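Dual specificity protein phosphatase 15 (Homo sapiens, PDB 1YZ4) removes phosphate from phosphotyrosine, phosphoserine and phosphothreonine in proteins, the chain described here being its catalytic domain. Local coordinates at residues Ile34-Ser39 with Ile74-Cys79; Ile40-Gln45 with Pro57-Pro62. The protein carries 1 engineered substitution. One frame throughout, in Å; residues are numbered along the deposited sequence.

Contacts 1 and 2 share one run of chain: Ile34-Ser39 continues directly into Ile40-Gln45, and contact 2 is nested inside the loop that contact 1 closes. They lie about 17 Å apart, centre to centre. Contact 1 joins an inner strand to a helix on one face of the sheet, whereas contact 2 joins the segments that follow that strand and its neighbour. Ser91, engineered at the position of the predicted catalytic cysteine, which forms the phosphocysteine intermediate, lies about 9 Å from Ile38 and about 4 Å from Ile40, side chain to side chain. Contact 2 touches the octyl glucoside directly; in contact 1 the side chain of Ile38 is about 14 Å from the bound octyl glucoside.

Contact 1. Residues Ile34-Ser39 with Ile74-Cys79; sequences ITHIIS and INFIHC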
loop_
_atom_site.group_PDB
_atom_site.type_symbol
_atom_site.label_atom_id
_atom_site.label_comp_id
_atom_site.label_asym_id
_atom_site.label_seq_id
_atom_site.Cartn_x
_atom_site.Cartn_y
_atom_site.Cartn_z
ATOM N N ILE A 34 -9.020 -10.942 2.525
ATOM C CA ILE A 34 -8.455 -10.099 1.477
ATOM C C ILE A 34 -9.211 -10.289 0.166
ATOM O O ILE A 34 -9.297 -11.402 -0.349
ATOM C CB ILE A 34 -6.961 -10.428 1.247
ATOM C CG1 ILE A 34 -6.151 -10.006 2.474
ATOM C CG2 ILE A 34 -6.451 -9.733 -0.016
ATOM C CD1 ILE A 34 -6.259 -8.520 2.811
ATOM N N THR A 35 -9.761 -9.199 -0.368
ATOM C CA THR A 35 -10.508 -9.257 -1.627
ATOM C C THR A 35 -9.795 -8.518 -2.750
ATOM O O THR A 35 -10.142 -8.665 -3.921
ATOM C CB THR A 35 -11.911 -8.637 -1.484
ATOM O OG1 THR A 35 -11.787 -7.270 -1.064
ATOM C CG2 THR A 35 -12.748 -9.424 -0.478
ATOM N N HIS A 36 -8.806 -7.712 -2.384
ATOM C CA HIS A 36 -8.053 -6.939 -3.364
ATOM C C HIS A 36 -6.573 -6.934 -3.043
ATOM O O HIS A 36 -6.173 -6.934 -1.881
ATOM C CB HIS A 36 -8.568 -5.501 -3.412
ATOM C CG HIS A 36 -9.972 -5.383 -3.909
ATOM N ND1 HIS A 36 -11.061 -5.803 -3.173
ATOM C CD2 HIS A 36 -10.465 -4.926 -5.086
ATOM C CE1 HIS A 36 -12.162 -5.610 -3.875
ATOM N NE2 HIS A 36 -11.829 -5.080 -5.040
ATOM N N ILE A 37 -5.762 -6.912 -4.087
ATOM C CA ILE A 37 -4.324 -6.920 -3.925
ATOM C C ILE A 37 -3.673 -6.054 -4.980
ATOM O O ILE A 37 -4.105 -6.013 -6.133
ATOM C CB ILE A 37 -3.735 -8.347 -4.089
ATOM C CG1 ILE A 37 -4.247 -9.276 -2.983
ATOM C CG2 ILE A 37 -2.198 -8.280 -4.095
ATOM C CD1 ILE A 37 -3.765 -10.745 -3.142
ATOM N N ILE A 38 -2.635 -5.347 -4.568
ATOM C CA ILE A 38 -1.876 -4.531 -5.484
ATOM C C ILE A 38 -0.521 -5.210 -5.475
ATOM O O ILE A 38 0.116 -5.309 -4.427
ATOM C CB ILE A 38 -1.712 -3.086 -4.986
ATOM C CG1 ILE A 38 -3.070 -2.377 -4.962
ATOM C CG2 ILE A 38 -0.718 -2.337 -5.883
ATOM C CD1 ILE A 38 -2.964 -0.896 -4.624
ATOM N N SER A 39 -0.106 -5.724 -6.625
ATOM C CA SER A 39 1.186 -6.375 -6.720
ATOM C C SER A 39 2.181 -5.429 -7.380
ATOM O O SER A 39 1.994 -5.006 -8.527
ATOM C CB SER A 39 1.080 -7.662 -7.536
ATOM O OG SER A 39 0.218 -8.584 -6.900
ATOM N N ILE A 74 -4.107 4.620 -4.966
ATOM C CA ILE A 74 -4.930 5.177 -3.909
ATOM C C ILE A 74 -6.417 5.071 -4.250
ATOM O O ILE A 74 -7.246 4.861 -3.368
ATOM C CB ILE A 74 -4.547 6.643 -3.644
ATOM C CG1 ILE A 74 -3.157 6.687 -3.001
ATOM C CG2 ILE A 74 -5.586 7.315 -2.766
ATOM C CD1 ILE A 74 -2.624 8.084 -2.745
ATOM N N ASN A 75 -6.748 5.202 -5.530
ATOM C CA ASN A 75 -8.137 5.115 -5.949
ATOM C C ASN A 75 -8.613 3.684 -5.836
ATOM O O ASN A 75 -9.746 3.427 -5.433
ATOM C CB ASN A 75 -8.295 5.631 -7.379
ATOM C CG ASN A 75 -8.551 7.134 -7.426
ATOM O OD1 ASN A 75 -9.693 7.582 -7.350
ATOM N ND2 ASN A 75 -7.482 7.917 -7.527
ATOM N N PHE A 76 -7.731 2.755 -6.184
ATOM C CA PHE A 76 -8.027 1.330 -6.112
ATOM C C PHE A 76 -8.313 0.971 -4.647
ATOM O O PHE A 76 -9.370 0.427 -4.315
ATOM C CB PHE A 76 -6.818 0.542 -6.624
ATOM C CG PHE A 76 -7.029 -0.949 -6.682
ATOM C CD1 PHE A 76 -7.788 -1.523 -7.699
ATOM C CD2 PHE A 76 -6.417 -1.782 -5.753
ATOM C CE1 PHE A 76 -7.927 -2.910 -7.797
ATOM C CE2 PHE A 76 -6.548 -3.176 -5.839
ATOM C CZ PHE A 76 -7.302 -3.741 -6.864
ATOM N N ILE A 77 -7.365 1.296 -3.774
ATOM C CA ILE A 77 -7.500 1.007 -2.349
ATOM C C ILE A 77 -8.758 1.600 -1.722
ATOM O O ILE A 77 -9.490 0.913 -1.007
ATOM C CB ILE A 77 -6.276 1.525 -1.567
ATOM C CG1 ILE A 77 -5.045 0.687 -1.936
ATOM C CG2 ILE A 77 -6.547 1.471 -0.057
ATOM C CD1 ILE A 77 -3.722 1.312 -1.517
ATOM N N HIS A 78 -9.000 2.877 -1.989
ATOM C CA HIS A 78 -10.156 3.557 -1.430
ATOM C C HIS A 78 -11.458 2.885 -1.857
ATOM O O HIS A 78 -12.310 2.575 -1.017
ATOM C CB HIS A 78 -10.154 5.019 -1.858
ATOM C CG HIS A 78 -10.827 5.930 -0.884
ATOM N ND1 HIS A 78 -10.411 6.057 0.424
ATOM C CD2 HIS A 78 -11.873 6.776 -1.029
ATOM C CE1 HIS A 78 -11.170 6.943 1.042
ATOM N NE2 HIS A 78 -12.066 7.395 0.181
ATOM N N CYS A 79 -11.605 2.653 -3.157
ATOM C CA CYS A 79 -12.804 2.014 -3.687
ATOM C C CYS A 79 -13.032 0.690 -2.961
ATOM O O CYS A 79 -14.153 0.380 -2.533
ATOM C CB CYS A 79 -12.657 1.764 -5.191
ATOM S SG CYS A 79 -13.972 0.734 -5.908
#
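A chi1 of -176° sets Phe76 CG anti to its backbone N; the ring reaches from helix 70-82 to His36 and Ile38 on the strand. The imidazole edge of His36 is directed at the face of Phe76 in an offset edge-to-face pair, with ring centroids 5.6 Å apart and planes at 70°. The nearest approach brings Phe76 CZ to His36 CD2 at 3.8 Å, close to the imidazole plane. At another point of that edge, Thr35 OG1 shares a 2.7 Å hydrogen bond with His36 ND1, which helps to fix the turn of the ring. Ile38 and Phe76 overlap running opposite ways: Ile38 CG1, beside its backbone N, is the atom that meets Phe76 CD2, at 3.5 Å. Beyond it, Ile38 CD1 reaches Ile77 CG1 at 3.7 Å, the two side chains meeting nearly perpendicular. No hydrogen bond links the segments; the grip is apolar and aromatic. Strand and helix run nearly antiparallel (164°), and the axes of 36-39 and 74-79 approach to 9.6 Å. This is the interior of a beta-alpha-beta crossover: helix 70-82 leads from strand 52-56 to strand 87-91 and packs on strand 36-40, which lies between them. Leu54 touches Phe76 from strand 52-56, Val89 meets Ile77 from strand 87-91, and helix 97-110 adds Tyr105 beside Ile77.

Contact 2. Residues Ile40-Gln45 with Pro57-Pro62; sequences IHESPQ and PVADTP. With BOG (octyl beta-D-glucopyranoside), chain C.
At the C-terminal end of the parallel strands, where phosphatases of this family form the active site, the segments Ile40-Gln45 and Pro57-Pro62, which follow strands 36-40 and 52-56, lean together beside the phosphate-binding P-loop. The second of them probably corresponds to the general-acid loop of dual specificity phosphatases. No hydrogen bond joins the two directly. Instead Pro57 CA directs its hydrogen almost straight at His41 O, a CA-H...O contact of 3.1 Å with 171° at the hydrogen. Ile40 and Val58 run alongside each other, and Ile40 CG2 meets Val58 CB at 4.1 Å. Glu42 has a chain bent at chi2 (88°), which turns CD aside from the line of the earlier carbons; its OE1 comes within 3.6 Å of Ala59 CB. The carboxylate also faces the octyl glucoside, whose O4 donates to Glu42 OE2 at 2.6 Å. A water bonded to Asp60 N at 2.9 Å lies beside Glu42 OE1 and the sugar, though its approach to the carboxylate is too short to be trusted. His41 adds CE1, 3.5 Å from the sugar C6. Arg97, at the start of helix 97-110, hydrogen-bonds Val58 O through NH1 and the detergent through NH2, and touches Ile40. Ile101 of that helix and Ile56 of strand 52-56 also pack on Ile40, while Asn131 ND2, shortly before helix 132-143, hydrogen-bonds Asp60 OD1.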
loop_
_atom_site.group_PDB
_atom_site.type_symbol
_atom_site.label_atom_id
_atom_site.label_comp_id
_atom_site.label_asym_id
_atom_site.label_seq_id
_atom_site.Cartn_x
_atom_site.Cartn_y
_atom_site.Cartn_z
ATOM N N ILE A 40 3.226 -5.087 -6.639
ATOM C CA ILE A 40 4.275 -4.218 -7.141
ATOM C C ILE A 40 5.470 -5.136 -7.343
ATOM O O ILE A 40 6.290 -5.322 -6.442
ATOM C CB ILE A 40 4.629 -3.122 -6.121
ATOM C CG1 ILE A 40 3.352 -2.455 -5.608
ATOM C CG2 ILE A 40 5.491 -2.065 -6.779
ATOM C CD1 ILE A 40 3.584 -1.523 -4.440
ATOM N N HIS A 41 5.546 -5.724 -8.533
ATOM C CA HIS A 41 6.609 -6.660 -8.867
ATOM C C HIS A 41 7.012 -6.414 -10.312
ATOM O O HIS A 41 6.165 -6.077 -11.132
ATOM C CB HIS A 41 6.079 -8.087 -8.700
ATOM C CG HIS A 41 7.137 -9.142 -8.742
ATOM N ND1 HIS A 41 8.235 -9.128 -7.907
ATOM C CD2 HIS A 41 7.234 -10.278 -9.475
ATOM C CE1 HIS A 41 8.960 -10.213 -8.120
ATOM N NE2 HIS A 41 8.375 -10.927 -9.066
ATOM N N GLU A 42 8.293 -6.589 -10.625
ATOM C CA GLU A 42 8.773 -6.367 -11.989
ATOM C C GLU A 42 8.092 -7.243 -13.039
ATOM O O GLU A 42 7.896 -6.807 -14.169
ATOM C CB GLU A 42 10.287 -6.604 -12.100
ATOM C CG GLU A 42 11.171 -5.708 -11.254
ATOM C CD GLU A 42 11.409 -6.260 -9.858
ATOM O OE1 GLU A 42 12.466 -5.937 -9.268
ATOM O OE2 GLU A 42 10.544 -7.006 -9.346
ATOM N N SER A 43 7.739 -8.470 -12.665
ATOM C CA SER A 43 7.123 -9.408 -13.597
ATOM C C SER A 43 5.739 -9.903 -13.182
ATOM O O SER A 43 5.412 -9.945 -11.999
ATOM C CB SER A 43 8.039 -10.620 -13.779
ATOM O OG SER A 43 8.057 -11.422 -12.610
ATOM N N PRO A 44 4.909 -10.295 -14.167
ATOM C CA PRO A 44 3.548 -10.798 -13.933
ATOM C C PRO A 44 3.586 -12.127 -13.178
ATOM O O PRO A 44 4.467 -12.953 -13.409
ATOM C CB PRO A 44 2.991 -10.963 -15.346
ATOM C CG PRO A 44 3.765 -9.964 -16.141
ATOM C CD PRO A 44 5.156 -10.132 -15.608
ATOM N N GLN A 45 2.627 -12.333 -12.285
ATOM C CA GLN A 45 2.577 -13.556 -11.497
ATOM C C GLN A 45 1.188 -14.177 -11.548
ATOM O O GLN A 45 0.190 -13.471 -11.692
ATOM C CB GLN A 45 2.936 -13.246 -10.042
ATOM C CG GLN A 45 4.103 -14.039 -9.493
ATOM C CD GLN A 45 5.343 -13.908 -10.347
ATOM O OE1 GLN A 45 5.819 -12.804 -10.603
ATOM N NE2 GLN A 45 5.877 -15.041 -10.792
ATOM N N PRO A 57 4.258 -2.924 -12.229
ATOM C CA PRO A 57 5.587 -3.426 -12.602
ATOM C C PRO A 57 6.705 -2.445 -12.308
ATOM O O PRO A 57 7.211 -1.788 -13.213
ATOM C CB PRO A 57 5.434 -3.682 -14.093
ATOM C CG PRO A 57 4.604 -2.494 -14.511
ATOM C CD PRO A 57 3.544 -2.414 -13.415
ATOM N N VAL A 58 7.105 -2.366 -11.048
ATOM C CA VAL A 58 8.149 -1.438 -10.646
ATOM C C VAL A 58 9.208 -2.109 -9.779
ATOM O O VAL A 58 8.890 -2.895 -8.887
ATOM C CB VAL A 58 7.531 -0.249 -9.873
ATOM C CG1 VAL A 58 8.604 0.548 -9.170
ATOM C CG2 VAL A 58 6.762 0.637 -10.834
ATOM N N ALA A 59 10.466 -1.786 -10.052
ATOM C CA ALA A 59 11.583 -2.339 -9.300
ATOM C C ALA A 59 11.885 -1.458 -8.085
ATOM O O ALA A 59 11.457 -0.303 -8.025
ATOM C CB ALA A 59 12.819 -2.436 -10.204
ATOM N N ASP A 60 12.615 -1.996 -7.113
ATOM C CA ASP A 60 12.958 -1.210 -5.939
ATOM C C ASP A 60 14.294 -0.487 -6.086
ATOM O O ASP A 60 15.327 -0.985 -5.636
ATOM C CB ASP A 60 12.994 -2.082 -4.679
ATOM C CG ASP A 60 13.235 -1.261 -3.422
ATOM O OD1 ASP A 60 12.810 -0.085 -3.435
ATOM O OD2 ASP A 60 13.828 -1.772 -2.437
ATOM N N THR A 61 14.270 0.673 -6.742
ATOM C CA THR A 61 15.465 1.496 -6.918
ATOM C C THR A 61 15.006 2.933 -6.737
ATOM O O THR A 61 13.910 3.303 -7.164
ATOM C CB THR A 61 16.109 1.336 -8.316
ATOM O OG1 THR A 61 15.565 2.307 -9.216
ATOM C CG2 THR A 61 15.853 -0.055 -8.867
ATOM N N PRO A 62 15.833 3.765 -6.093
ATOM C CA PRO A 62 15.467 5.164 -5.861
ATOM C C PRO A 62 15.195 6.027 -7.088
ATOM O O PRO A 62 14.646 7.121 -6.962
ATOM C CB PRO A 62 16.625 5.690 -5.001
ATOM C CG PRO A 62 17.778 4.808 -5.381
ATOM C CD PRO A 62 17.143 3.448 -5.494
HETATM C C1 BOG C . 14.397 -10.706 -6.049
HETATM O O1 BOG C . 15.617 -11.453 -6.008
HETATM C C2 BOG C . 14.648 -9.280 -5.481
HETATM O O2 BOG C . 15.091 -9.363 -4.139
HETATM C C3 BOG C . 13.347 -8.473 -5.543
HETATM O O3 BOG C . 13.566 -7.167 -5.048
HETATM C C4 BOG C . 12.900 -8.401 -6.998
HETATM O O4 BOG C . 11.698 -7.659 -7.078
HETATM C C5 BOG C . 12.676 -9.838 -7.549
HETATM O O5 BOG C . 13.913 -10.587 -7.421
HETATM C C6 BOG C . 12.267 -9.786 -9.020
HETATM O O6 BOG C . 12.183 -11.092 -9.565
HETATM C "C1'" BOG C . 15.472 -12.878 -6.115
HETATM C "C2'" BOG C . 16.386 -13.461 -5.059
HETATM C "C3'" BOG C . 15.690 -13.398 -3.716
HETATM C "C4'" BOG C . 16.535 -13.933 -2.573
HETATM C "C5'" BOG C . 15.786 -13.856 -1.238
HETATM C "C6'" BOG C . 15.138 -12.500 -0.989
HETATM C "C7'" BOG C . 14.409 -12.491 0.330
HETATM C "C8'" BOG C . 13.764 -11.152 0.567
HETATM O O HOH W 1 13.397 -4.816 -7.333
#